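Local coordinates for protein HTH-type transcriptional activator AmpR (Pseudomonas aeruginosa PAO1, PDB 5MMH) that activates transcription of the beta-lactamase gene ampC, its effector domain, the part described here, recognising muropeptides derived from the cell wall, at residues 48-53 / 62-67; 78-83 / 176-181; 82-87 / 169-174; 106-111 / 128-133; 137-142 / 154-159. All blocks are in the same frame, centred on the assembly; numbering follows the deposited sequence.

Interaction 1: 48-53 / 62-67; sequences HNNRVD and AIRFGG
This is a polar loop-to-strand contact: the turn that follows strand 42-48 and leads into helix 54-57 is fastened to strand 61-66 by one side-chain amide and one guanidinium. Asn50 reads the backbone of Phe65 with both ends of its amide. Asn50 OD1 accepts from Phe65 N at 2.9 Å along a nearly straight N-H line (175°), and Asn50 ND2 donates to Phe65 O at 3.0 Å. In both bonds the donor lies in the acceptor's carbonyl plane, on a lone pair, so the paired grip fixes the rotation of the amide. In the LysR effector domain, which has the periplasmic-binding-protein fold, this places a loop at the end of one parallel strand beside the end of another, strand 13-19 lying between them. Arg64 reaches back from the strand. Its CG takes the crowded position between backbone N and carbonyl carbon (chi1 57°), and the chain bends at chi3 (-60°). Arg64 NH2 thereby donates a hydrogen bond to Asn50 O at 3.2 Å, from above the carbonyl plane, while the guanidinium stands almost perpendicular to the Asn50 amide. Val52 CG1 covers one guanidinium face, 3.7 Å from Arg64 NE and offset toward the rim, and touches Ala62 CB at 3.9 Å. A water donates to Val52 O at 2.5 Å and accepts a weak bond from Arg64 NH1. Trp70 gives this guanidinium a cation-pi partner.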
# COMPACT_ATOMS: atom_id res chain seq x y z
N HIS A 48 4.62 -3.22 6.56
CA HIS A 48 3.59 -2.69 7.43
C HIS A 48 3.32 -1.25 6.97
O HIS A 48 3.97 -0.75 6.05
CB HIS A 48 4.03 -2.82 8.90
CG HIS A 48 4.56 -4.19 9.25
ND1 HIS A 48 3.75 -5.31 9.35
CD2 HIS A 48 5.82 -4.63 9.45
CE1 HIS A 48 4.49 -6.37 9.62
NE2 HIS A 48 5.76 -5.98 9.70
N ASN A 49 2.35 -0.60 7.60
CA ASN A 49 1.85 0.69 7.12
C ASN A 49 2.15 1.85 8.06
O ASN A 49 1.37 2.80 8.14
CB ASN A 49 0.36 0.61 6.84
CG ASN A 49 -0.51 0.60 8.10
OD1 ASN A 49 -0.01 0.45 9.23
ND2 ASN A 49 -1.82 0.78 7.91
N ASN A 50 3.28 1.79 8.77
CA ASN A 50 3.77 2.85 9.65
C ASN A 50 3.05 2.99 10.98
O ASN A 50 3.33 3.95 11.72
CB ASN A 50 3.74 4.23 8.98
CG ASN A 50 4.95 5.04 9.34
OD1 ASN A 50 6.07 4.54 9.30
ND2 ASN A 50 4.73 6.30 9.73
N ARG A 51 2.13 2.10 11.32
CA ARG A 51 1.64 1.96 12.68
C ARG A 51 2.16 0.67 13.32
O ARG A 51 1.54 0.12 14.23
CB ARG A 51 0.11 2.03 12.72
CG ARG A 51 -0.43 3.40 12.35
CD ARG A 51 -1.35 3.94 13.43
NE ARG A 51 -2.03 5.18 13.04
CZ ARG A 51 -1.59 6.41 13.30
NH1 ARG A 51 -0.46 6.58 13.96
NH2 ARG A 51 -2.30 7.47 12.90
N VAL A 52 3.31 0.20 12.84
CA VAL A 52 3.82 -1.11 13.20
C VAL A 52 3.96 -1.26 14.72
O VAL A 52 4.36 -0.32 15.43
CB VAL A 52 5.17 -1.34 12.49
CG1 VAL A 52 6.16 -0.22 12.85
CG2 VAL A 52 5.73 -2.69 12.81
N ASP A 53 3.63 -2.44 15.22
CA ASP A 53 3.72 -2.79 16.63
C ASP A 53 4.78 -3.89 16.73
O ASP A 53 4.49 -5.05 16.41
CB ASP A 53 2.36 -3.27 17.14
CG ASP A 53 2.29 -3.40 18.67
OD1 ASP A 53 3.28 -3.88 19.28
OD2 ASP A 53 1.24 -3.04 19.25
N ALA A 62 12.09 -2.62 13.26
CA ALA A 62 11.09 -2.02 12.39
C ALA A 62 11.64 -0.74 11.78
O ALA A 62 12.14 0.13 12.51
CB ALA A 62 9.80 -1.71 13.15
N ILE A 63 11.54 -0.60 10.46
CA ILE A 63 11.93 0.62 9.76
C ILE A 63 10.67 1.43 9.48
O ILE A 63 9.72 0.93 8.87
CB ILE A 63 12.66 0.30 8.45
CG1 ILE A 63 13.99 -0.42 8.72
CG2 ILE A 63 12.86 1.60 7.61
CD1 ILE A 63 14.65 -0.95 7.43
N ARG A 64 10.64 2.67 9.93
CA ARG A 64 9.42 3.45 9.75
C ARG A 64 9.78 4.90 9.51
O ARG A 64 10.95 5.29 9.57
CB ARG A 64 8.49 3.27 10.94
CG ARG A 64 9.12 3.64 12.24
CD ARG A 64 8.40 2.95 13.37
NE ARG A 64 6.99 3.34 13.42
CZ ARG A 64 6.23 3.22 14.51
NH1 ARG A 64 6.74 2.73 15.63
NH2 ARG A 64 4.97 3.63 14.47
N PHE A 65 8.76 5.71 9.24
CA PHE A 65 8.92 7.10 8.83
C PHE A 65 8.37 8.02 9.91
O PHE A 65 7.27 7.78 10.43
CB PHE A 65 8.20 7.36 7.50
CG PHE A 65 8.18 8.82 7.09
CD1 PHE A 65 9.20 9.35 6.31
CD2 PHE A 65 7.14 9.67 7.50
CE1 PHE A 65 9.19 10.71 5.94
CE2 PHE A 65 7.11 11.00 7.13
CZ PHE A 65 8.14 11.53 6.34
N GLY A 66 9.11 9.07 10.23
CA GLY A 66 8.64 10.13 11.13
C GLY A 66 9.83 10.80 11.83
O GLY A 66 10.88 10.99 11.28
N GLY A 67 9.59 11.15 13.11
CA GLY A 67 10.50 11.99 13.85
C GLY A 67 11.50 11.26 14.72
O GLY A 67 12.36 11.90 15.33
O HOH W 1 4.14 1.68 16.86

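Interaction 2: 78-83 / 176-181; sequences LFEAPL and EVSTGS
Ser178 OG stands anti to its carbonyl carbon (chi1 -81°), and Glu80 CG does likewise (chi1 -73°) before an extended chain carries the carboxylate across. The two groups meet at 2.9 Å, Ser178 OG donating to Glu80 OE1 nearly along the C-O axis. Backbone bonds set the register. Ala81 N reaches Gly180 O almost straight (175°), on a lone pair in the carbonyl plane. Farther along, Leu83 and Val177 form an antiparallel hydrogen-bonded pair: Leu83 N to Val177 O is 2.8 Å, and Val177 N to Leu83 O is 3.1 Å. Because the register slips by one residue between Glu80-Ser181 and Leu83-Val177, the pairing is broken into two short pieces. A water between them donates to Ala81 O and accepts from Thr179 N at 2.8 Å. Pro82 and Glu176 run side by side, with Pro82 CB 3.5 Å from Glu176 OE1. The Leu83 and Thr179 side chains cross at about a right angle, Leu83 CD1 3.6 Å from Thr179 OG1. The contact thus joins strand 73-86 to the approach to strand 181-187; helix 114-121 packs on Val177 and Thr179, helix 194-215 lies against Phe79 and Pro82, and strand 153-156 touches Ala81 and Leu83.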
# COMPACT_ATOMS: atom_id res chain seq x y z
N LEU A 78 18.24 6.89 9.33
CA LEU A 78 18.80 6.43 8.06
C LEU A 78 19.05 7.59 7.10
O LEU A 78 20.20 7.88 6.78
CB LEU A 78 17.89 5.35 7.43
CG LEU A 78 17.64 4.16 8.37
CD1 LEU A 78 16.48 3.26 7.92
CD2 LEU A 78 18.92 3.36 8.54
N PHE A 79 17.99 8.28 6.67
CA PHE A 79 18.09 9.43 5.78
C PHE A 79 16.75 10.15 5.72
O PHE A 79 15.70 9.55 5.99
CB PHE A 79 18.56 9.01 4.36
CG PHE A 79 17.75 7.86 3.72
CD1 PHE A 79 16.59 8.12 3.02
CD2 PHE A 79 18.21 6.55 3.77
CE1 PHE A 79 15.85 7.08 2.42
CE2 PHE A 79 17.49 5.51 3.17
CZ PHE A 79 16.31 5.77 2.49
N GLU A 80 16.80 11.44 5.40
CA GLU A 80 15.61 12.27 5.20
C GLU A 80 14.81 11.81 3.99
O GLU A 80 15.36 11.32 2.99
CB GLU A 80 15.99 13.75 4.96
CG GLU A 80 16.48 14.56 6.14
CD GLU A 80 16.92 15.98 5.74
OE1 GLU A 80 16.03 16.80 5.41
OE2 GLU A 80 18.14 16.28 5.73
N ALA A 81 13.50 12.03 4.04
CA ALA A 81 12.64 11.80 2.88
C ALA A 81 11.79 13.04 2.68
O ALA A 81 10.64 13.09 3.13
CB ALA A 81 11.78 10.54 3.04
N PRO A 82 12.32 14.06 2.02
CA PRO A 82 11.53 15.27 1.77
C PRO A 82 10.36 14.95 0.86
O PRO A 82 10.44 14.08 -0.01
CB PRO A 82 12.51 16.23 1.09
CG PRO A 82 13.86 15.61 1.27
CD PRO A 82 13.64 14.14 1.36
N LEU A 83 9.28 15.67 1.08
CA LEU A 83 8.03 15.47 0.36
C LEU A 83 7.93 16.45 -0.81
O LEU A 83 8.27 17.63 -0.67
CB LEU A 83 6.84 15.66 1.29
CG LEU A 83 6.72 14.70 2.47
CD1 LEU A 83 5.41 14.92 3.21
CD2 LEU A 83 6.82 13.27 1.98
N GLU A 176 10.39 21.35 -2.20
CA GLU A 176 10.30 20.25 -1.25
C GLU A 176 9.98 20.80 0.13
O GLU A 176 10.11 22.00 0.39
CB GLU A 176 11.62 19.47 -1.12
CG GLU A 176 12.18 18.88 -2.37
CD GLU A 176 13.48 18.17 -2.09
OE1 GLU A 176 14.10 18.46 -1.05
OE2 GLU A 176 13.90 17.32 -2.92
N VAL A 177 9.60 19.90 1.03
CA VAL A 177 9.51 20.20 2.45
C VAL A 177 9.95 18.97 3.23
O VAL A 177 9.57 17.84 2.89
CB VAL A 177 8.09 20.65 2.85
CG1 VAL A 177 7.04 19.56 2.48
CG2 VAL A 177 8.04 20.97 4.33
N SER A 178 10.73 19.19 4.27
CA SER A 178 11.32 18.14 5.09
C SER A 178 10.45 17.95 6.32
O SER A 178 10.46 18.78 7.22
CB SER A 178 12.75 18.50 5.50
OG SER A 178 13.70 18.24 4.48
N THR A 179 9.70 16.85 6.36
CA THR A 179 8.86 16.60 7.52
C THR A 179 9.29 15.39 8.34
O THR A 179 8.86 15.27 9.49
CB THR A 179 7.40 16.41 7.10
OG1 THR A 179 7.29 15.22 6.31
CG2 THR A 179 6.93 17.59 6.28
N GLY A 180 10.11 14.51 7.78
CA GLY A 180 10.49 13.30 8.50
C GLY A 180 11.60 12.56 7.79
O GLY A 180 12.05 12.94 6.71
N SER A 181 12.04 11.49 8.44
CA SER A 181 13.11 10.63 7.98
C SER A 181 12.65 9.19 8.11
O SER A 181 11.64 8.90 8.74
CB SER A 181 14.39 10.83 8.80
OG SER A 181 14.80 12.18 8.77
O HOH W 2 9.60 14.43 4.88

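Interaction 3: 82-87 / 169-174; sequences PLTVLC and IRRPFA
Pro172 CG fills the apolar centre, 3.6 Å from Val85 CG1 and 3.7 Å from Cys87 SG. Val85 CG1 stands anti to its backbone N (chi1 164°), and the Val85 and Pro172 side chains cross at about a right angle; Phe173 turns a ring edge to Val85 CB while Pro172 CB lies over one ring face. A second patch forms where Ile169 CD1 reaches Leu86 CB at 3.7 Å. Outward of these, Cys87 and Arg170 make an isolated antiparallel hydrogen-bonded bridge: Cys87 N to Arg170 O is 3.1 Å, and Arg170 N meets Cys87 O at 2.9 Å, nearly along the C=O axis. At the polar edge Arg171 is extended from CG to NE. Thr84 CB lies over one guanidinium face, while Thr84 OG1 bonds to Thr175 O. In the guanidinium plane, Arg171 NE donates to Phe173 O at 3.2 Å; its NH2 also donates to Ala174 O. A water bridges Val85 O, at 2.6 Å, and Phe173 N. A single backbone bridge, apolar contacts and water thus tie the end of strand 73-86 to the returning loop; Arg171 bonds chiefly within its own loop, its charge probably offset by its salt-bridge partner Glu176 while backbone carbonyls take N-H groups.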
# COMPACT_ATOMS: atom_id res chain seq x y z
N PRO A 82 12.32 14.06 2.02
CA PRO A 82 11.53 15.27 1.77
C PRO A 82 10.36 14.95 0.86
O PRO A 82 10.44 14.08 -0.01
CB PRO A 82 12.51 16.23 1.09
CG PRO A 82 13.86 15.61 1.27
CD PRO A 82 13.64 14.14 1.36
N LEU A 83 9.28 15.67 1.08
CA LEU A 83 8.03 15.47 0.36
C LEU A 83 7.93 16.45 -0.81
O LEU A 83 8.27 17.63 -0.67
CB LEU A 83 6.84 15.66 1.29
CG LEU A 83 6.72 14.70 2.47
CD1 LEU A 83 5.41 14.92 3.21
CD2 LEU A 83 6.82 13.27 1.98
N THR A 84 7.45 15.97 -1.95
CA THR A 84 7.20 16.83 -3.09
C THR A 84 5.89 16.43 -3.77
O THR A 84 5.34 15.35 -3.53
CB THR A 84 8.36 16.77 -4.10
OG1 THR A 84 8.38 17.98 -4.86
CG2 THR A 84 8.23 15.57 -5.05
N VAL A 85 5.40 17.32 -4.63
CA VAL A 85 4.18 17.07 -5.40
C VAL A 85 4.49 16.10 -6.53
O VAL A 85 5.44 16.31 -7.30
CB VAL A 85 3.62 18.39 -5.94
CG1 VAL A 85 2.63 18.12 -7.04
CG2 VAL A 85 2.97 19.20 -4.82
N LEU A 86 3.68 15.04 -6.65
CA LEU A 86 3.82 14.04 -7.69
C LEU A 86 2.46 13.79 -8.32
O LEU A 86 1.45 13.72 -7.62
CB LEU A 86 4.41 12.74 -7.14
CG LEU A 86 5.83 12.85 -6.57
CD1 LEU A 86 6.19 11.59 -5.82
CD2 LEU A 86 6.83 13.09 -7.69
N CYS A 87 2.43 13.66 -9.65
CA CYS A 87 1.15 13.50 -10.35
C CYS A 87 1.39 12.86 -11.71
O CYS A 87 2.53 12.66 -12.14
CB CYS A 87 0.44 14.84 -10.52
SG CYS A 87 1.39 16.07 -11.43
N ILE A 169 5.43 8.71 -13.81
CA ILE A 169 4.86 9.84 -13.10
C ILE A 169 5.83 11.02 -13.13
O ILE A 169 7.02 10.87 -13.40
CB ILE A 169 4.46 9.54 -11.63
CG1 ILE A 169 5.69 9.37 -10.77
CG2 ILE A 169 3.52 8.34 -11.52
CD1 ILE A 169 5.53 10.11 -9.48
N ARG A 170 5.29 12.20 -12.82
CA ARG A 170 6.01 13.44 -13.04
C ARG A 170 6.10 14.25 -11.75
O ARG A 170 5.23 14.17 -10.88
CB ARG A 170 5.34 14.29 -14.14
CG ARG A 170 5.35 13.60 -15.51
CD ARG A 170 5.46 14.57 -16.69
NE ARG A 170 6.80 15.13 -16.83
CZ ARG A 170 7.15 16.37 -16.48
NH1 ARG A 170 6.24 17.20 -15.98
NH2 ARG A 170 8.41 16.78 -16.64
N ARG A 171 7.18 15.01 -11.65
CA ARG A 171 7.38 16.00 -10.60
C ARG A 171 7.19 17.38 -11.20
O ARG A 171 8.09 17.88 -11.90
CB ARG A 171 8.79 15.86 -10.01
CG ARG A 171 9.07 16.82 -8.87
CD ARG A 171 10.44 16.56 -8.28
NE ARG A 171 10.74 17.49 -7.21
CZ ARG A 171 11.64 17.26 -6.27
NH1 ARG A 171 12.33 16.12 -6.28
NH2 ARG A 171 11.85 18.15 -5.31
N PRO A 172 6.06 18.05 -10.97
CA PRO A 172 5.82 19.34 -11.64
C PRO A 172 6.53 20.54 -11.03
O PRO A 172 6.73 21.52 -11.76
CB PRO A 172 4.29 19.51 -11.53
CG PRO A 172 3.87 18.61 -10.42
CD PRO A 172 4.81 17.45 -10.46
N PHE A 173 6.89 20.52 -9.75
CA PHE A 173 7.54 21.66 -9.11
C PHE A 173 8.82 21.24 -8.40
O PHE A 173 9.01 20.07 -8.04
CB PHE A 173 6.62 22.36 -8.10
CG PHE A 173 5.24 22.62 -8.63
CD1 PHE A 173 5.03 23.59 -9.61
CD2 PHE A 173 4.16 21.90 -8.16
CE1 PHE A 173 3.75 23.84 -10.09
CE2 PHE A 173 2.88 22.14 -8.64
CZ PHE A 173 2.67 23.11 -9.61
N ALA A 174 9.69 22.22 -8.16
CA ALA A 174 10.94 22.00 -7.46
C ALA A 174 10.80 22.00 -5.94
O ALA A 174 11.60 21.37 -5.24
CB ALA A 174 11.97 23.06 -7.87
O HOH W 3 6.61 18.63 -7.59

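Interaction 4: 106-111 / 128-133; sequences LLRSYR and APLTRS
Leu106 presents CD1 to the Pro129 ring with CG anti to its carbonyl carbon and chi2 near anti. The methyl, Leu106 CD1, reaches Pro129 CB at 3.7 Å, and the two side chains cross at about a right angle. This apolar touch is backed by Trp115 of helix 114-121, which packs on Leu106 and Pro129 alike. Arg108 takes a different course. Its CG sits in the crowded position between backbone N and carbonyl carbon (chi1 68°), after which the chain is extended through CD to NE and turns only at chi4 (81°). This carries Arg108 NE past Pro129 O, at 3.6 Å, and Ser133 OG, at 3.7 Å; the hydroxyl lies at the guanidinium edge, near its plane. Arg108 NH2 comes within 3.5 Å of Leu130 CD2, the leucine's CB leading away from the strand while its branch swings back. The contact belongs to the small two-stranded parallel sheet, 106-109 beside 133-136, and the segment 128-133 is the loop that enters its second strand after helix 114-121. At this entrance the backbone pairing is slight: Leu106 N bonds only weakly to Arg132 O at 3.3 Å. Ser133 OG also occupies the crowded position (chi1 72°), and Ser133 CB lies 3.0 Å from Leu106 O. The peptide bond before Arg132 is cis, as is that before Ala128. From the same loop, Thr131 OG1 is hydrogen-bonded to Asp42 of the second subunit. At the end of the strand, Ser109 OG accepts from Arg111 N at 3.2 Å, an ST turn.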
# COMPACT_ATOMS: atom_id res chain seq x y z
N LEU A 106 -6.51 16.96 -3.72
CA LEU A 106 -5.23 16.88 -3.04
C LEU A 106 -5.21 15.55 -2.29
O LEU A 106 -5.92 15.40 -1.30
CB LEU A 106 -5.04 18.06 -2.09
CG LEU A 106 -5.13 19.44 -2.75
CD1 LEU A 106 -4.72 20.54 -1.78
CD2 LEU A 106 -4.29 19.49 -4.03
N LEU A 107 -4.42 14.60 -2.77
CA LEU A 107 -4.28 13.33 -2.08
C LEU A 107 -3.35 13.51 -0.88
O LEU A 107 -2.30 14.14 -1.00
CB LEU A 107 -3.72 12.28 -3.03
CG LEU A 107 -4.37 12.18 -4.41
CD1 LEU A 107 -3.53 11.32 -5.32
CD2 LEU A 107 -5.85 11.62 -4.32
N ARG A 108 -3.73 12.96 0.27
CA ARG A 108 -2.91 13.18 1.45
C ARG A 108 -2.81 11.93 2.31
O ARG A 108 -3.57 10.98 2.14
CB ARG A 108 -3.43 14.36 2.27
CG ARG A 108 -4.75 14.16 2.95
CD ARG A 108 -5.12 15.47 3.60
NE ARG A 108 -6.29 15.42 4.46
CZ ARG A 108 -6.29 14.98 5.72
NH1 ARG A 108 -5.17 14.52 6.28
NH2 ARG A 108 -7.42 14.99 6.41
N SER A 109 -1.84 11.96 3.22
CA SER A 109 -1.65 10.92 4.23
C SER A 109 -2.36 11.30 5.53
O SER A 109 -2.93 12.39 5.66
CB SER A 109 -0.17 10.70 4.49
OG SER A 109 0.34 11.73 5.33
N TYR A 110 -2.30 10.41 6.52
CA TYR A 110 -2.90 10.71 7.83
C TYR A 110 -2.22 11.79 8.61
O TYR A 110 -2.77 12.32 9.54
CB TYR A 110 -3.25 9.53 8.76
CG TYR A 110 -2.59 8.20 8.57
CD1 TYR A 110 -1.29 7.97 9.03
CD2 TYR A 110 -3.29 7.15 8.01
CE1 TYR A 110 -0.68 6.74 8.88
CE2 TYR A 110 -2.71 5.89 7.85
CZ TYR A 110 -1.38 5.69 8.28
OH TYR A 110 -0.80 4.44 8.14
N ARG A 111 -1.02 12.15 8.21
CA ARG A 111 -0.35 13.28 8.85
C ARG A 111 -0.87 14.56 8.22
O ARG A 111 -0.55 14.87 7.07
CB ARG A 111 1.16 13.13 8.68
CG ARG A 111 1.69 11.81 9.19
CD ARG A 111 3.14 11.57 8.78
NE ARG A 111 3.29 11.34 7.34
CZ ARG A 111 3.18 10.15 6.76
NH1 ARG A 111 3.33 10.03 5.44
NH2 ARG A 111 2.92 9.07 7.49
N ALA A 128 -4.23 23.50 4.28
CA ALA A 128 -5.51 23.46 5.03
C ALA A 128 -6.56 22.67 4.23
O ALA A 128 -7.71 23.10 4.14
CB ALA A 128 -6.06 24.86 5.39
N PRO A 129 -6.18 21.49 3.66
CA PRO A 129 -7.07 20.83 2.69
C PRO A 129 -7.98 19.76 3.28
O PRO A 129 -7.61 18.59 3.38
CB PRO A 129 -6.08 20.21 1.69
CG PRO A 129 -4.71 20.24 2.40
CD PRO A 129 -4.95 20.70 3.81
N LEU A 130 -9.19 20.17 3.68
CA LEU A 130 -10.29 19.26 4.01
C LEU A 130 -11.34 19.43 2.93
O LEU A 130 -12.02 20.46 2.89
CB LEU A 130 -10.88 19.56 5.38
CG LEU A 130 -10.21 19.12 6.68
CD1 LEU A 130 -11.23 19.14 7.81
CD2 LEU A 130 -9.57 17.74 6.55
N THR A 131 -11.48 18.42 2.06
CA THR A 131 -12.34 18.51 0.87
C THR A 131 -11.81 19.59 -0.08
O THR A 131 -11.73 20.77 0.28
CB THR A 131 -13.82 18.79 1.24
OG1 THR A 131 -14.26 17.84 2.22
CG2 THR A 131 -14.71 18.71 0.01
N ARG A 132 -11.48 19.20 -1.30
CA ARG A 132 -11.65 17.84 -1.72
C ARG A 132 -10.39 17.04 -1.54
O ARG A 132 -9.36 17.36 -2.07
CB ARG A 132 -12.11 17.75 -3.15
CG ARG A 132 -12.79 16.41 -3.45
CD ARG A 132 -12.40 15.77 -4.76
NE ARG A 132 -13.55 15.01 -5.28
CZ ARG A 132 -14.02 15.04 -6.53
NH1 ARG A 132 -15.08 14.31 -6.86
NH2 ARG A 132 -13.44 15.76 -7.49
N SER A 133 -10.51 15.98 -0.77
CA SER A 133 -9.30 15.19 -0.54
C SER A 133 -9.63 13.81 0.03
O SER A 133 -10.70 13.58 0.61
CB SER A 133 -8.30 15.92 0.37
OG SER A 133 -8.71 16.01 1.72

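Interaction 5: 137-142 / 154-159; sequences DTSLAM and LAPAAM
The N-terminal turn of helix 139-147 packs here against strand 153-156, an outermost strand of the mixed sheet within this chain. Thr138 is the N-cap: Thr138 OG1 accepts from Leu140 N at 3.2 Å, and its carbonyl O receives Met142 N to open the first turn. From that turn, Met142 and Ser139 face the strand. Met142 CG is anti to the backbone N (chi1 178°), chi2 continues nearly anti, and the bend comes at chi3 (-62°), so the thioether arrives beside the Leu154 backbone. Met142 SD lies 3.5 Å from Leu154 O and accepts a weak, bent hydrogen bond from Leu154 N at 3.6 Å. Met142 SD is also 4.3 Å from Ala155 CB. Ser139 OG, anti to its carbonyl carbon, lies about 4.2 Å from both Ala155 CB and Pro156 CD. The CB of Leu154 leads away from the helix, and its side chain packs on Trp115 and Trp118. Leu140 and Ala141 reach the dimer interface, packing on Ala141 and Leu140 of the second subunit. The chemistry implies a small, mainly van der Waals contact, the thioether serving both as an apolar surface and as a soft acceptor.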
# COMPACT_ATOMS: atom_id res chain seq x y z
N ASP A 137 -3.40 5.47 3.73
CA ASP A 137 -2.59 4.83 4.75
C ASP A 137 -1.17 4.61 4.27
O ASP A 137 -0.25 4.53 5.09
CB ASP A 137 -3.22 3.50 5.21
CG ASP A 137 -3.04 2.33 4.17
OD1 ASP A 137 -3.36 2.49 2.96
OD2 ASP A 137 -2.64 1.20 4.60
N THR A 138 -0.96 4.53 2.96
CA THR A 138 0.33 4.21 2.37
C THR A 138 0.51 5.05 1.12
O THR A 138 -0.44 5.23 0.34
CB THR A 138 0.46 2.69 2.04
OG1 THR A 138 1.63 2.44 1.26
CG2 THR A 138 -0.69 2.21 1.25
N SER A 139 1.73 5.56 0.93
CA SER A 139 2.06 6.33 -0.26
C SER A 139 1.92 5.50 -1.52
O SER A 139 1.63 6.04 -2.59
CB SER A 139 3.48 6.89 -0.16
OG SER A 139 3.59 7.82 0.91
N LEU A 140 2.15 4.19 -1.42
CA LEU A 140 1.92 3.33 -2.58
C LEU A 140 0.49 3.47 -3.08
O LEU A 140 0.26 3.60 -4.29
CB LEU A 140 2.21 1.88 -2.22
CG LEU A 140 3.69 1.55 -2.02
CD1 LEU A 140 3.78 0.10 -1.56
CD2 LEU A 140 4.51 1.79 -3.28
N ALA A 141 -0.48 3.44 -2.17
CA ALA A 141 -1.87 3.60 -2.61
C ALA A 141 -2.10 5.00 -3.14
O ALA A 141 -2.82 5.18 -4.13
CB ALA A 141 -2.83 3.29 -1.45
N MET A 142 -1.46 6.00 -2.51
CA MET A 142 -1.58 7.39 -2.95
C MET A 142 -0.98 7.61 -4.33
O MET A 142 -1.53 8.39 -5.13
CB MET A 142 -0.91 8.31 -1.93
CG MET A 142 -0.94 9.77 -2.32
SD MET A 142 0.25 10.83 -1.44
CE MET A 142 -0.27 10.66 0.27
N LEU A 154 1.43 14.02 -2.63
CA LEU A 154 2.51 14.64 -1.87
C LEU A 154 3.20 13.51 -1.10
O LEU A 154 2.64 12.97 -0.14
CB LEU A 154 1.98 15.72 -0.93
CG LEU A 154 2.96 16.37 0.06
CD1 LEU A 154 4.09 17.09 -0.68
CD2 LEU A 154 2.21 17.32 0.98
N ALA A 155 4.41 13.18 -1.52
CA ALA A 155 5.05 11.93 -1.12
C ALA A 155 6.55 12.09 -1.29
O ALA A 155 7.01 13.07 -1.89
CB ALA A 155 4.52 10.75 -1.96
N PRO A 156 7.35 11.15 -0.77
CA PRO A 156 8.82 11.23 -0.94
C PRO A 156 9.24 10.83 -2.35
O PRO A 156 9.03 9.68 -2.76
CB PRO A 156 9.36 10.25 0.11
CG PRO A 156 8.23 10.00 1.06
CD PRO A 156 6.98 10.12 0.22
N ALA A 157 9.84 11.77 -3.08
CA ALA A 157 10.30 11.47 -4.44
C ALA A 157 11.29 10.31 -4.46
O ALA A 157 11.28 9.49 -5.38
CB ALA A 157 10.97 12.71 -5.06
N ALA A 158 12.14 10.24 -3.44
CA ALA A 158 13.20 9.24 -3.40
C ALA A 158 12.67 7.83 -3.23
O ALA A 158 13.44 6.88 -3.34
CB ALA A 158 14.18 9.58 -2.27
N MET A 159 11.38 7.67 -2.97
CA MET A 159 10.79 6.34 -2.92
C MET A 159 10.10 5.95 -4.22
O MET A 159 9.68 4.79 -4.36
CB MET A 159 9.80 6.28 -1.74
CG MET A 159 10.49 6.50 -0.38
SD MET A 159 11.50 5.08 0.11
CE MET A 159 13.16 5.76 0.13

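Interactions 2 and 3 share Pro82 and Leu83 on strand 73-86, their centres 13 Å apart, and are joined by the salt bridge from Arg171 NH2 to Glu176 OE2 (3.3 Å). Interaction 5 adds the neighbouring strand: Thr84 N lies 2.9 Å from Ala155 O, a probable hydrogen bond, and Leu83 CD2 packs on Ala155. Interaction 1 meets interaction 2 through Gly66 N and Ser181 O, 2.9 Å apart. Interactions 1 and 4, with centres about 21 Å apart, meet where Asn49 O is 2.7 Å from Tyr110 OH, which also approaches Asp137 O of interaction 5. Interactions 1, 4 and 5 touch the second subunit. All five lie in the muropeptide-binding effector domain.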